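Local structure of uncharacterized protein (Mycobacterium tuberculosis, 6Y56) at residues 2-8 with 147-151; 63-67 with 240-244; 178-184 with 234-240; 43-47 with 78-82. The protein acts as a nucleotidyltransferase toxin, MenT4, of a toxin-antitoxin system, and probably inhibits growth by transferring nucleotides to target RNA such as tRNA acceptor stems. All blocks are in the same frame, centred on the assembly; numbering follows the deposited sequence.

Interaction 1. Residues 2-8 with 147-151; sequences GLTRALV and IHKAY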
loop_
_atom_site.group_PDB
_atom_site.type_symbol
_atom_site.label_atom_id
_atom_site.label_comp_id
_atom_site.label_asym_id
_atom_site.label_seq_id
_atom_site.Cartn_x
_atom_site.Cartn_y
_atom_site.Cartn_z
ATOM N N GLY A 2 26.762 4.664 11.645
ATOM C CA GLY A 2 25.448 5.266 11.785
ATOM C C GLY A 2 24.469 4.430 12.592
ATOM O O GLY A 2 24.191 4.723 13.757
ATOM N N LEU A 3 23.951 3.378 11.966
ATOM C CA LEU A 3 22.875 2.598 12.562
ATOM C C LEU A 3 23.393 1.698 13.679
ATOM O O LEU A 3 24.487 1.132 13.588
ATOM C CB LEU A 3 22.199 1.742 11.492
ATOM C CG LEU A 3 21.405 2.537 10.459
ATOM C CD1 LEU A 3 21.031 1.660 9.281
ATOM C CD2 LEU A 3 20.162 3.128 11.100
ATOM N N THR A 4 22.590 1.571 14.735
ATOM C CA THR A 4 22.882 0.712 15.874
ATOM C C THR A 4 21.578 0.084 16.346
ATOM O O THR A 4 20.489 0.559 16.015
ATOM C CB THR A 4 23.442 1.506 17.062
ATOM O OG1 THR A 4 22.441 2.418 17.529
ATOM C CG2 THR A 4 24.694 2.282 16.672
ATOM N N ARG A 5 21.696 -0.983 17.141
ATOM C CA ARG A 5 20.514 -1.600 17.738
ATOM C C ARG A 5 19.732 -0.602 18.582
ATOM O O ARG A 5 18.497 -0.610 18.575
ATOM C CB ARG A 5 20.912 -2.811 18.584
ATOM C CG ARG A 5 19.737 -3.469 19.307
ATOM C CD ARG A 5 20.015 -4.919 19.683
ATOM N NE ARG A 5 19.126 -5.844 18.985
ATOM C CZ ARG A 5 19.298 -7.163 18.932
ATOM N NH1 ARG A 5 20.339 -7.729 19.534
ATOM N NH2 ARG A 5 18.433 -7.918 18.266
ATOM N N ALA A 6 20.430 0.270 19.313
ATOM C CA ALA A 6 19.734 1.233 20.158
ATOM C C ALA A 6 18.921 2.218 19.324
ATOM O O ALA A 6 17.822 2.615 19.724
ATOM C CB ALA A 6 20.724 1.958 21.071
ATOM N N LEU A 7 19.437 2.615 18.162
ATOM C CA LEU A 7 18.687 3.528 17.305
ATOM C C LEU A 7 17.464 2.839 16.714
ATOM O O LEU A 7 16.382 3.434 16.646
ATOM C CB LEU A 7 19.581 4.078 16.196
ATOM C CG LEU A 7 20.525 5.211 16.598
ATOM C CD1 LEU A 7 21.440 5.592 15.448
ATOM C CD2 LEU A 7 19.737 6.419 17.069
ATOM N N VAL A 8 17.612 1.580 16.300
ATOM C CA VAL A 8 16.468 0.845 15.764
ATOM C C VAL A 8 15.430 0.599 16.852
ATOM O O VAL A 8 14.223 0.732 16.621
ATOM C CB VAL A 8 16.932 -0.449 15.073
ATOM C CG1 VAL A 8 15.719 -1.273 14.580
ATOM C CG2 VAL A 8 17.873 -0.120 13.921
ATOM N N ILE A 147 15.782 8.584 12.753
ATOM C CA ILE A 147 16.760 7.576 12.373
ATOM C C ILE A 147 17.332 7.825 10.984
ATOM O O ILE A 147 18.428 7.353 10.686
ATOM C CB ILE A 147 16.160 6.158 12.499
ATOM C CG1 ILE A 147 17.267 5.093 12.567
ATOM C CG2 ILE A 147 15.140 5.896 11.361
ATOM C CD1 ILE A 147 16.827 3.774 13.164
ATOM N N HIS A 148 16.630 8.573 10.127
ATOM C CA HIS A 148 17.158 8.843 8.791
ATOM C C HIS A 148 18.487 9.580 8.847
ATOM O O HIS A 148 19.283 9.489 7.908
ATOM C CB HIS A 148 16.171 9.659 7.957
ATOM C CG HIS A 148 14.855 8.981 7.732
ATOM N ND1 HIS A 148 13.766 9.650 7.223
ATOM C CD2 HIS A 148 14.458 7.702 7.922
ATOM C CE1 HIS A 148 12.750 8.814 7.112
ATOM N NE2 HIS A 148 13.139 7.626 7.537
ATOM N N LYS A 149 18.743 10.313 9.934
ATOM C CA LYS A 149 20.012 11.027 10.063
ATOM C C LYS A 149 21.203 10.084 10.153
ATOM O O LYS A 149 22.341 10.512 9.929
ATOM C CB LYS A 149 19.973 11.938 11.295
ATOM C CG LYS A 149 18.976 13.079 11.191
ATOM C CD LYS A 149 19.199 14.109 12.290
ATOM C CE LYS A 149 18.392 13.766 13.533
ATOM N NZ LYS A 149 19.240 13.603 14.748
ATOM N N ALA A 150 20.978 8.815 10.463
ATOM C CA ALA A 150 22.068 7.859 10.604
ATOM C C ALA A 150 22.372 7.087 9.327
ATOM O O ALA A 150 23.277 6.241 9.335
ATOM C CB ALA A 150 21.769 6.871 11.733
ATOM N N TYR A 151 21.652 7.356 8.232
ATOM C CA TYR A 151 21.751 6.496 7.056
ATOM C C TYR A 151 23.041 6.714 6.273
ATOM O O TYR A 151 23.583 5.766 5.697
ATOM C CB TYR A 151 20.555 6.728 6.129
ATOM C CG TYR A 151 19.246 6.126 6.596
ATOM C CD1 TYR A 151 19.150 5.446 7.805
ATOM C CD2 TYR A 151 18.103 6.240 5.812
ATOM C CE1 TYR A 151 17.941 4.893 8.225
ATOM C CE2 TYR A 151 16.903 5.703 6.224
ATOM C CZ TYR A 151 16.826 5.020 7.417
ATOM O OH TYR A 151 15.619 4.483 7.805
HETATM O O HOH W 1 24.252 3.700 8.778
#
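L3 and I147 form the centre of a small apolar contact between the N-terminal segment and the 3-10 turn at 147-150. The two side chains cross at about a right angle, with L3 CD2 3.8 Å from I147 CG1. L3 CD2 also meets A150 CB and lies at the edge of the Y151 ring, near its plane, 4.0 Å from Y151 CE1. L3 thus fills the corner between three residues of the turn. The tip of I147, CD1, points at the first helical turn of the other segment and lies 3.5 Å from the carbonyl O of L7. It also touches L7 CB and V8 CG2; with CG1 anti to the backbone N (chi1 -161°), the isoleucine stretches across to the helix. L7 sends CD1 onto A150 CB, 3.9 Å away.

Beside G2 and A150 O the contact is bridged by water. Water 1 accepts from L3 N and donates to A150 O, 2.8 Å away, while G2 CA makes a CA-H...O contact to the same carbonyl. Behind this shell, T4 caps the helix: its OG1 accepts from L7 N at 3.1 Å, the N-cap bond at the start of helix 5-11. Y151 OH is hydrogen-bonded to D29, and its ring meets those of H30 and F153. The contact therefore fastens the start of helix 5-11 to the loop between strands 138-141 and 157-160, next to helix 19-38.

Interaction 2. Residues 63-67 with 240-244; sequences GRFST and IGVLT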
loop_
_atom_site.group_PDB
_atom_site.type_symbol
_atom_site.label_atom_id
_atom_site.label_comp_id
_atom_site.label_asym_id
_atom_site.label_seq_id
_atom_site.Cartn_x
_atom_site.Cartn_y
_atom_site.Cartn_z
ATOM N N GLY A 63 2.009 7.050 11.492
ATOM C CA GLY A 63 1.424 5.836 10.974
ATOM C C GLY A 63 2.151 4.586 11.445
ATOM O O GLY A 63 3.239 4.627 12.019
ATOM N N ARG A 64 1.531 3.454 11.145
ATOM C CA ARG A 64 2.046 2.150 11.521
ATOM C C ARG A 64 3.246 1.769 10.653
ATOM O O ARG A 64 3.456 2.277 9.546
ATOM C CB ARG A 64 0.967 1.090 11.296
ATOM C CG ARG A 64 0.534 1.000 9.833
ATOM C CD ARG A 64 -0.458 -0.139 9.603
ATOM N NE ARG A 64 -0.861 -0.264 8.200
ATOM C CZ ARG A 64 -0.283 -1.076 7.318
ATOM N NH1 ARG A 64 0.732 -1.851 7.679
ATOM N NH2 ARG A 64 -0.717 -1.104 6.071
ATOM N N PHE A 65 4.034 0.835 11.163
ATOM C CA PHE A 65 4.953 0.138 10.283
ATOM C C PHE A 65 4.151 -0.660 9.258
ATOM O O PHE A 65 3.001 -1.052 9.492
ATOM C CB PHE A 65 5.833 -0.809 11.099
ATOM C CG PHE A 65 6.844 -0.111 11.979
ATOM C CD1 PHE A 65 7.722 0.812 11.438
ATOM C CD2 PHE A 65 6.921 -0.396 13.345
ATOM C CE1 PHE A 65 8.670 1.450 12.231
ATOM C CE2 PHE A 65 7.881 0.244 14.143
ATOM C CZ PHE A 65 8.743 1.161 13.585
ATOM N N SER A 66 4.760 -0.897 8.101
ATOM C CA SER A 66 4.095 -1.600 7.012
ATOM C C SER A 66 5.130 -2.469 6.317
ATOM O O SER A 66 6.220 -1.988 5.984
ATOM C CB SER A 66 3.493 -0.574 6.047
ATOM O OG SER A 66 2.646 -1.171 5.089
ATOM N N THR A 67 4.796 -3.742 6.103
ATOM C CA THR A 67 5.798 -4.757 5.791
ATOM C C THR A 67 5.876 -5.099 4.316
ATOM O O THR A 67 6.731 -5.908 3.927
ATOM C CB THR A 67 5.500 -6.055 6.543
ATOM O OG1 THR A 67 4.277 -6.616 6.043
ATOM C CG2 THR A 67 5.382 -5.801 8.038
ATOM N N ILE A 240 -1.174 -6.761 13.431
ATOM C CA ILE A 240 -1.342 -5.315 13.538
ATOM C C ILE A 240 -0.748 -4.786 14.841
ATOM O O ILE A 240 -0.188 -3.684 14.873
ATOM C CB ILE A 240 -2.820 -4.904 13.327
ATOM C CG1 ILE A 240 -2.994 -3.383 13.379
ATOM C CG2 ILE A 240 -3.728 -5.588 14.343
ATOM C CD1 ILE A 240 -2.385 -2.661 12.186
ATOM N N GLY A 241 -0.828 -5.569 15.924
ATOM C CA GLY A 241 -0.285 -5.145 17.205
ATOM C C GLY A 241 1.220 -5.026 17.223
ATOM O O GLY A 241 1.763 -4.299 18.060
ATOM N N VAL A 242 1.907 -5.732 16.324
ATOM C CA VAL A 242 3.341 -5.527 16.159
ATOM C C VAL A 242 3.608 -4.182 15.499
ATOM O O VAL A 242 4.548 -3.467 15.861
ATOM C CB VAL A 242 3.940 -6.695 15.352
ATOM C CG1 VAL A 242 5.406 -6.455 15.052
ATOM C CG2 VAL A 242 3.741 -8.017 16.090
ATOM N N LEU A 243 2.765 -3.801 14.547
ATOM C CA LEU A 243 3.033 -2.664 13.682
ATOM C C LEU A 243 2.619 -1.331 14.279
ATOM O O LEU A 243 3.112 -0.291 13.832
ATOM C CB LEU A 243 2.306 -2.856 12.345
ATOM C CG LEU A 243 2.631 -4.195 11.669
ATOM C CD1 LEU A 243 1.791 -4.355 10.411
ATOM C CD2 LEU A 243 4.118 -4.316 11.344
ATOM N N THR A 244 1.726 -1.330 15.266
ATOM C CA THR A 244 1.271 -0.084 15.864
ATOM C C THR A 244 0.755 -0.374 17.264
ATOM O O THR A 244 0.445 -1.514 17.608
ATOM C CB THR A 244 0.172 0.581 15.022
ATOM O OG1 THR A 244 -0.126 1.875 15.558
ATOM C CG2 THR A 244 -1.098 -0.260 15.016
HETATM O O HOH W 2 1.716 3.596 14.992
#
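I240 meets R64 at the start of the short helix 240-243, its CD1 lying 4.1 Å from R64 CD where the two side chains cross at about a right angle. Two residues of the helix pass before the chain reaches L243, which carries most of the contact. Its side chain lies alongside that of R64 and points the same way, the CD1 branch 3.9 Å from R64 NH1. The other branch, CD2, turns to T67 CG2, 3.8 Å away, and to F65 CB. L243 CB comes down onto the carbonyl of F65, so this leucine is wedged against three residues of segment 63-67.

The backbone supplies the polar tie. F65 N donates to L243 O at 3.0 Å with an N-H...O angle of 153°, the donor tilted 23° from the carbonyl plane; this uses a carbonyl at the C-terminal end of the helix. T244, the first residue to leave helical geometry, packs its CB against R64 CB at 3.8 Å, and water 2 lies 2.6 Å from its OG1.

R64 CG sits between the backbone N and the carbonyl carbon (chi1 61°), from where the chain runs extended past I240 and L243. NH1 folds back to a weak hydrogen bond with F65 O, and the guanidinium is held at NH2 by a salt bridge to D185.

Helix 180-189 lies against R64, L243 and T244, while helix 19-38 packs on F65 and T67. The contact thus joins the loop leading into strand 68-72 to helix 240-243.

Interaction 3. Residues 178-184 with 234-240; sequences ALARDLY and DFQPDSI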
loop_
_atom_site.group_PDB
_atom_site.type_symbol
_atom_site.label_atom_id
_atom_site.label_comp_id
_atom_site.label_asym_id
_atom_site.label_seq_id
_atom_site.Cartn_x
_atom_site.Cartn_y
_atom_site.Cartn_z
ATOM N N ALA A 178 -11.709 -8.344 4.937
ATOM C CA ALA A 178 -11.525 -7.413 6.046
ATOM C C ALA A 178 -10.155 -7.651 6.673
ATOM O O ALA A 178 -9.931 -8.680 7.319
ATOM C CB ALA A 178 -12.639 -7.606 7.072
ATOM N N LEU A 179 -9.235 -6.702 6.478
ATOM C CA LEU A 179 -7.876 -6.796 6.996
ATOM C C LEU A 179 -7.628 -5.660 7.979
ATOM O O LEU A 179 -7.891 -4.497 7.664
ATOM C CB LEU A 179 -6.850 -6.712 5.857
ATOM C CG LEU A 179 -7.007 -7.660 4.667
ATOM C CD1 LEU A 179 -5.890 -7.441 3.637
ATOM C CD2 LEU A 179 -7.051 -9.122 5.129
ATOM N N ALA A 180 -7.082 -5.985 9.156
ATOM C CA ALA A 180 -6.848 -4.944 10.154
ATOM C C ALA A 180 -5.898 -3.863 9.654
ATOM O O ALA A 180 -6.054 -2.695 10.021
ATOM C CB ALA A 180 -6.316 -5.550 11.456
ATOM N N ARG A 181 -4.900 -4.226 8.836
ATOM C CA ARG A 181 -3.983 -3.207 8.336
ATOM C C ARG A 181 -4.705 -2.239 7.412
ATOM O O ARG A 181 -4.434 -1.030 7.432
ATOM C CB ARG A 181 -2.792 -3.853 7.619
ATOM C CG ARG A 181 -1.931 -4.756 8.505
ATOM C CD ARG A 181 -0.892 -5.505 7.675
ATOM N NE ARG A 181 -0.110 -6.449 8.472
ATOM C CZ ARG A 181 1.097 -6.893 8.131
ATOM N NH1 ARG A 181 1.664 -6.478 7.008
ATOM N NH2 ARG A 181 1.734 -7.754 8.917
ATOM N N ASP A 182 -5.664 -2.743 6.633
ATOM C CA ASP A 182 -6.445 -1.855 5.781
ATOM C C ASP A 182 -7.371 -0.983 6.619
ATOM O O ASP A 182 -7.555 0.201 6.319
ATOM C CB ASP A 182 -7.288 -2.655 4.795
ATOM C CG ASP A 182 -6.479 -3.263 3.662
ATOM O OD1 ASP A 182 -5.299 -2.904 3.481
ATOM O OD2 ASP A 182 -7.040 -4.136 2.967
ATOM N N LEU A 183 -7.976 -1.556 7.667
ATOM C CA LEU A 183 -8.805 -0.761 8.569
ATOM C C LEU A 183 -7.999 0.371 9.198
ATOM O O LEU A 183 -8.466 1.513 9.277
ATOM C CB LEU A 183 -9.380 -1.670 9.655
ATOM C CG LEU A 183 -10.178 -0.995 10.777
ATOM C CD1 LEU A 183 -11.427 -0.319 10.216
ATOM C CD2 LEU A 183 -10.543 -2.018 11.836
ATOM N N TYR A 184 -6.785 0.069 9.665
ATOM C CA TYR A 184 -5.925 1.106 10.223
ATOM C C TYR A 184 -5.684 2.227 9.212
ATOM O O TYR A 184 -5.759 3.417 9.543
ATOM C CB TYR A 184 -4.591 0.495 10.678
ATOM C CG TYR A 184 -3.652 1.531 11.228
ATOM C CD1 TYR A 184 -2.819 2.271 10.388
ATOM C CD2 TYR A 184 -3.630 1.813 12.589
ATOM C CE1 TYR A 184 -1.980 3.240 10.885
ATOM C CE2 TYR A 184 -2.788 2.788 13.099
ATOM C CZ TYR A 184 -1.977 3.501 12.241
ATOM O OH TYR A 184 -1.147 4.480 12.752
ATOM N N ASP A 234 -14.409 -10.008 12.663
ATOM C CA ASP A 234 -14.528 -10.108 11.216
ATOM C C ASP A 234 -13.233 -9.761 10.488
ATOM O O ASP A 234 -13.149 -9.994 9.277
ATOM C CB ASP A 234 -15.670 -9.209 10.723
ATOM C CG ASP A 234 -17.018 -9.568 11.347
ATOM O OD1 ASP A 234 -17.401 -10.758 11.306
ATOM O OD2 ASP A 234 -17.691 -8.661 11.886
ATOM N N PHE A 235 -12.223 -9.236 11.183
ATOM C CA PHE A 235 -10.994 -8.765 10.553
ATOM C C PHE A 235 -9.861 -9.763 10.755
ATOM O O PHE A 235 -9.758 -10.395 11.811
ATOM C CB PHE A 235 -10.547 -7.427 11.150
ATOM C CG PHE A 235 -11.461 -6.280 10.847
ATOM C CD1 PHE A 235 -11.256 -5.481 9.730
ATOM C CD2 PHE A 235 -12.509 -5.976 11.696
ATOM C CE1 PHE A 235 -12.099 -4.424 9.466
ATOM C CE2 PHE A 235 -13.346 -4.914 11.435
ATOM C CZ PHE A 235 -13.143 -4.138 10.316
ATOM N N GLN A 236 -8.996 -9.881 9.748
ATOM C CA GLN A 236 -7.745 -10.615 9.898
ATOM C C GLN A 236 -6.727 -9.722 10.599
ATOM O O GLN A 236 -6.407 -8.646 10.081
ATOM C CB GLN A 236 -7.197 -10.990 8.530
ATOM C CG GLN A 236 -7.874 -12.170 7.848
ATOM C CD GLN A 236 -7.154 -12.563 6.564
ATOM O OE1 GLN A 236 -5.934 -12.405 6.452
ATOM N NE2 GLN A 236 -7.904 -13.064 5.588
ATOM N N PRO A 237 -6.180 -10.129 11.750
ATOM C CA PRO A 237 -5.288 -9.212 12.485
ATOM C C PRO A 237 -3.961 -8.972 11.793
ATOM O O PRO A 237 -3.472 -7.833 11.784
ATOM C CB PRO A 237 -5.104 -9.897 13.851
ATOM C CG PRO A 237 -6.109 -11.012 13.888
ATOM C CD PRO A 237 -6.400 -11.390 12.474
ATOM N N ASP A 238 -3.366 -10.016 11.219
ATOM C CA ASP A 238 -2.076 -9.940 10.534
ATOM C C ASP A 238 -1.060 -9.091 11.299
ATOM O O ASP A 238 -0.460 -8.155 10.769
ATOM C CB ASP A 238 -2.235 -9.481 9.085
ATOM C CG ASP A 238 -0.995 -9.737 8.251
ATOM O OD1 ASP A 238 -0.195 -10.635 8.612
ATOM O OD2 ASP A 238 -0.826 -9.039 7.227
ATOM N N SER A 239 -0.882 -9.423 12.576
ATOM C CA SER A 239 0.167 -8.821 13.403
ATOM C C SER A 239 0.048 -7.299 13.505
ATOM O O SER A 239 1.056 -6.602 13.653
ATOM C CB SER A 239 1.567 -9.226 12.928
ATOM O OG SER A 239 1.726 -10.633 12.980
ATOM N N ILE A 240 -1.174 -6.761 13.431
ATOM C CA ILE A 240 -1.342 -5.315 13.538
ATOM C C ILE A 240 -0.748 -4.786 14.841
ATOM O O ILE A 240 -0.188 -3.684 14.873
ATOM C CB ILE A 240 -2.820 -4.904 13.327
ATOM C CG1 ILE A 240 -2.994 -3.383 13.379
ATOM C CG2 ILE A 240 -3.728 -5.588 14.343
ATOM C CD1 ILE A 240 -2.385 -2.661 12.186
HETATM O O HOH W 3 -4.254 -7.080 8.284
#
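R181 CG is anti to its carbonyl carbon (chi1 -62°) and the chain runs extended to NE, while D238 CG is anti to the backbone N (chi1 -165°), and together these torsions lay the carboxylate over one guanidinium face. The two planes are stacked, 8° apart. The 3.0 Å approach of R181 NE to D238 OD2 is a salt bridge of charges alone, as no N-H points at that oxygen. The N-H groups instead grip D238 O side-on, NE and NH2 each 2.9 Å from it, with the oxygen in the guanidinium plane. R181 NH1 has its own partner, T67 OG1.

A type I' turn from P237 to I240 presents that carbonyl. Just before the turn, L179 and Q236 form a single beta bridge: Q236 N donates to A178 O and A180 N to Q236 O, both 2.9 Å long and nearly straight. L179 is also the N-cap residue of helix 180-189. Water 3 links R181 N and Q236 O.

Beyond the bridge, L183 CD2 stands over the F235 ring in a CH-pi contact, 3.9 Å from its centroid, and A178 CB touches CD1. A180 CB packs on I240 CG2, and helix 249-259 lies beside L183 and F235.

Interaction 4. Residues 43-47 with 78-82; sequences DNRLV and VVLEV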
loop_
_atom_site.group_PDB
_atom_site.type_symbol
_atom_site.label_atom_id
_atom_site.label_comp_id
_atom_site.label_asym_id
_atom_site.label_seq_id
_atom_site.Cartn_x
_atom_site.Cartn_y
_atom_site.Cartn_z
ATOM N N ASP A 43 4.928 7.687 -14.073
ATOM C CA ASP A 43 3.604 7.296 -14.538
ATOM C C ASP A 43 3.713 6.266 -15.658
ATOM O O ASP A 43 4.527 6.401 -16.579
ATOM C CB ASP A 43 2.862 8.533 -15.063
ATOM C CG ASP A 43 2.474 9.497 -13.960
ATOM O OD1 ASP A 43 2.116 9.036 -12.860
ATOM O OD2 ASP A 43 2.525 10.723 -14.194
ATOM N N ASN A 44 2.890 5.227 -15.568
ATOM C CA ASN A 44 2.835 4.151 -16.555
ATOM C C ASN A 44 4.141 3.382 -16.663
ATOM O O ASN A 44 4.376 2.698 -17.656
ATOM C CB ASN A 44 2.368 4.650 -17.926
ATOM C CG ASN A 44 1.036 5.340 -17.851
ATOM O OD1 ASN A 44 0.039 4.739 -17.456
ATOM N ND2 ASN A 44 1.011 6.615 -18.202
ATOM N N ARG A 45 5.002 3.477 -15.658
ATOM C CA ARG A 45 6.232 2.701 -15.639
ATOM C C ARG A 45 6.441 2.038 -14.280
ATOM O O ARG A 45 6.467 0.806 -14.181
ATOM C CB ARG A 45 7.441 3.559 -16.020
ATOM C CG ARG A 45 8.676 2.704 -16.209
ATOM C CD ARG A 45 9.908 3.470 -16.640
ATOM N NE ARG A 45 10.887 2.571 -17.263
ATOM C CZ ARG A 45 11.671 1.715 -16.605
ATOM N NH1 ARG A 45 11.626 1.612 -15.280
ATOM N NH2 ARG A 45 12.514 0.949 -17.285
ATOM N N LEU A 46 6.594 2.841 -13.230
ATOM C CA LEU A 46 6.821 2.300 -11.891
ATOM C C LEU A 46 6.399 3.368 -10.890
ATOM O O LEU A 46 7.017 4.439 -10.830
ATOM C CB LEU A 46 8.288 1.936 -11.717
ATOM C CG LEU A 46 8.640 1.234 -10.413
ATOM C CD1 LEU A 46 7.988 -0.150 -10.315
ATOM C CD2 LEU A 46 10.155 1.139 -10.277
ATOM N N VAL A 47 5.343 3.097 -10.130
ATOM C CA VAL A 47 4.823 4.035 -9.140
ATOM C C VAL A 47 4.721 3.301 -7.808
ATOM O O VAL A 47 4.200 2.184 -7.753
ATOM C CB VAL A 47 3.452 4.608 -9.564
ATOM C CG1 VAL A 47 2.899 5.518 -8.487
ATOM C CG2 VAL A 47 3.596 5.390 -10.861
ATOM N N VAL A 78 9.813 -4.309 -16.749
ATOM C CA VAL A 78 10.170 -3.419 -15.649
ATOM C C VAL A 78 10.173 -4.182 -14.330
ATOM O O VAL A 78 11.065 -4.011 -13.496
ATOM C CB VAL A 78 9.218 -2.210 -15.617
ATOM C CG1 VAL A 78 9.372 -1.440 -14.314
ATOM C CG2 VAL A 78 9.473 -1.318 -16.819
ATOM N N VAL A 79 9.176 -5.049 -14.132
ATOM C CA VAL A 79 9.133 -5.892 -12.942
ATOM C C VAL A 79 10.408 -6.706 -12.827
ATOM O O VAL A 79 11.039 -6.765 -11.767
ATOM C CB VAL A 79 7.886 -6.793 -12.976
ATOM C CG1 VAL A 79 7.889 -7.763 -11.805
ATOM C CG2 VAL A 79 6.614 -5.948 -12.981
ATOM N N LEU A 80 10.819 -7.340 -13.927
ATOM C CA LEU A 80 12.013 -8.172 -13.867
ATOM C C LEU A 80 13.254 -7.338 -13.569
ATOM O O LEU A 80 14.110 -7.755 -12.783
ATOM C CB LEU A 80 12.181 -8.954 -15.168
ATOM C CG LEU A 80 13.357 -9.945 -15.173
ATOM C CD1 LEU A 80 13.152 -11.035 -14.139
ATOM C CD2 LEU A 80 13.532 -10.551 -16.554
ATOM N N GLU A 81 13.362 -6.153 -14.174
ATOM C CA GLU A 81 14.497 -5.276 -13.898
ATOM C C GLU A 81 14.594 -4.968 -12.406
ATOM O O GLU A 81 15.669 -5.085 -11.802
ATOM C CB GLU A 81 14.353 -3.999 -14.727
ATOM C CG GLU A 81 15.400 -2.928 -14.454
ATOM C CD GLU A 81 15.054 -1.601 -15.115
ATOM O OE1 GLU A 81 13.952 -1.479 -15.689
ATOM O OE2 GLU A 81 15.885 -0.673 -15.058
ATOM N N VAL A 82 13.462 -4.617 -11.787
ATOM C CA VAL A 82 13.443 -4.311 -10.359
ATOM C C VAL A 82 13.822 -5.529 -9.538
ATOM O O VAL A 82 14.633 -5.438 -8.613
ATOM C CB VAL A 82 12.068 -3.763 -9.948
ATOM C CG1 VAL A 82 11.999 -3.604 -8.427
ATOM C CG2 VAL A 82 11.813 -2.448 -10.646
#
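A classic beta bulge at R45 and L46 leads into edge strand 47-49 of the mixed sheet, and helix 76-86 packs against it through V78, E81 and V82. The guanidinium of R45 is held in two ways at once. V78 CG2 lies over the centre of one face, 3.8 Å from R45 CZ, while E81 approaches at the edge. There R45 NH2 donates to E81 OE1 at 3.2 Å with an N-H...O angle of 165°, the charged pair forming a salt bridge that uses the syn lone pair of the carboxylate oxygen. The two planar groups stand perpendicular, 90° apart, so they meet at a single nitrogen rather than as a paired, two-pronged bridge. R45 reaches this position because CG is anti to the backbone N (chi1 -171°) and the chain stays extended as far as NE. Its NH1 is engaged separately by the carbonyl of Q40, which further limits rotation of the group.

V78 CG1 lies 3.7 Å from the backbone R45 O, and the apolar part of the contact follows one helical turn on, where V82 CG2 meets L46 CD2 at 4.0 Å. V78 and V82, four residues apart, thus offer one stripe of the helix to the bulge.

L46 is also covered by V39 and F41 of the preceding loop, V82 packs on F128 of strand 125-129, and V47 is hydrogen-bonded to S72 at the sheet edge, placing helix 76-86 against both the bulge and the sheet.

In the fold
From the N terminus, interaction 1 opens at residues 2-8 and closes at 147-151, bringing the first helix to the loop after strand 138-141. Interaction 4, between 43-47 and 78-82, is nested inside that loop and joins the entry to edge strand 47-49 to helix 76-86. Interaction 2 opens within the span of interaction 4, at 63-67, and closes only at 240-244, so it crosses both 4 and 1. Interaction 3 is nested inside interaction 2; the two share I240 and touch where T67 OG1 lies 2.8 Å from R181 NH1, a probable hydrogen bond. Together they tie helices 180-189 and 240-243 to the loop before strand 68-72.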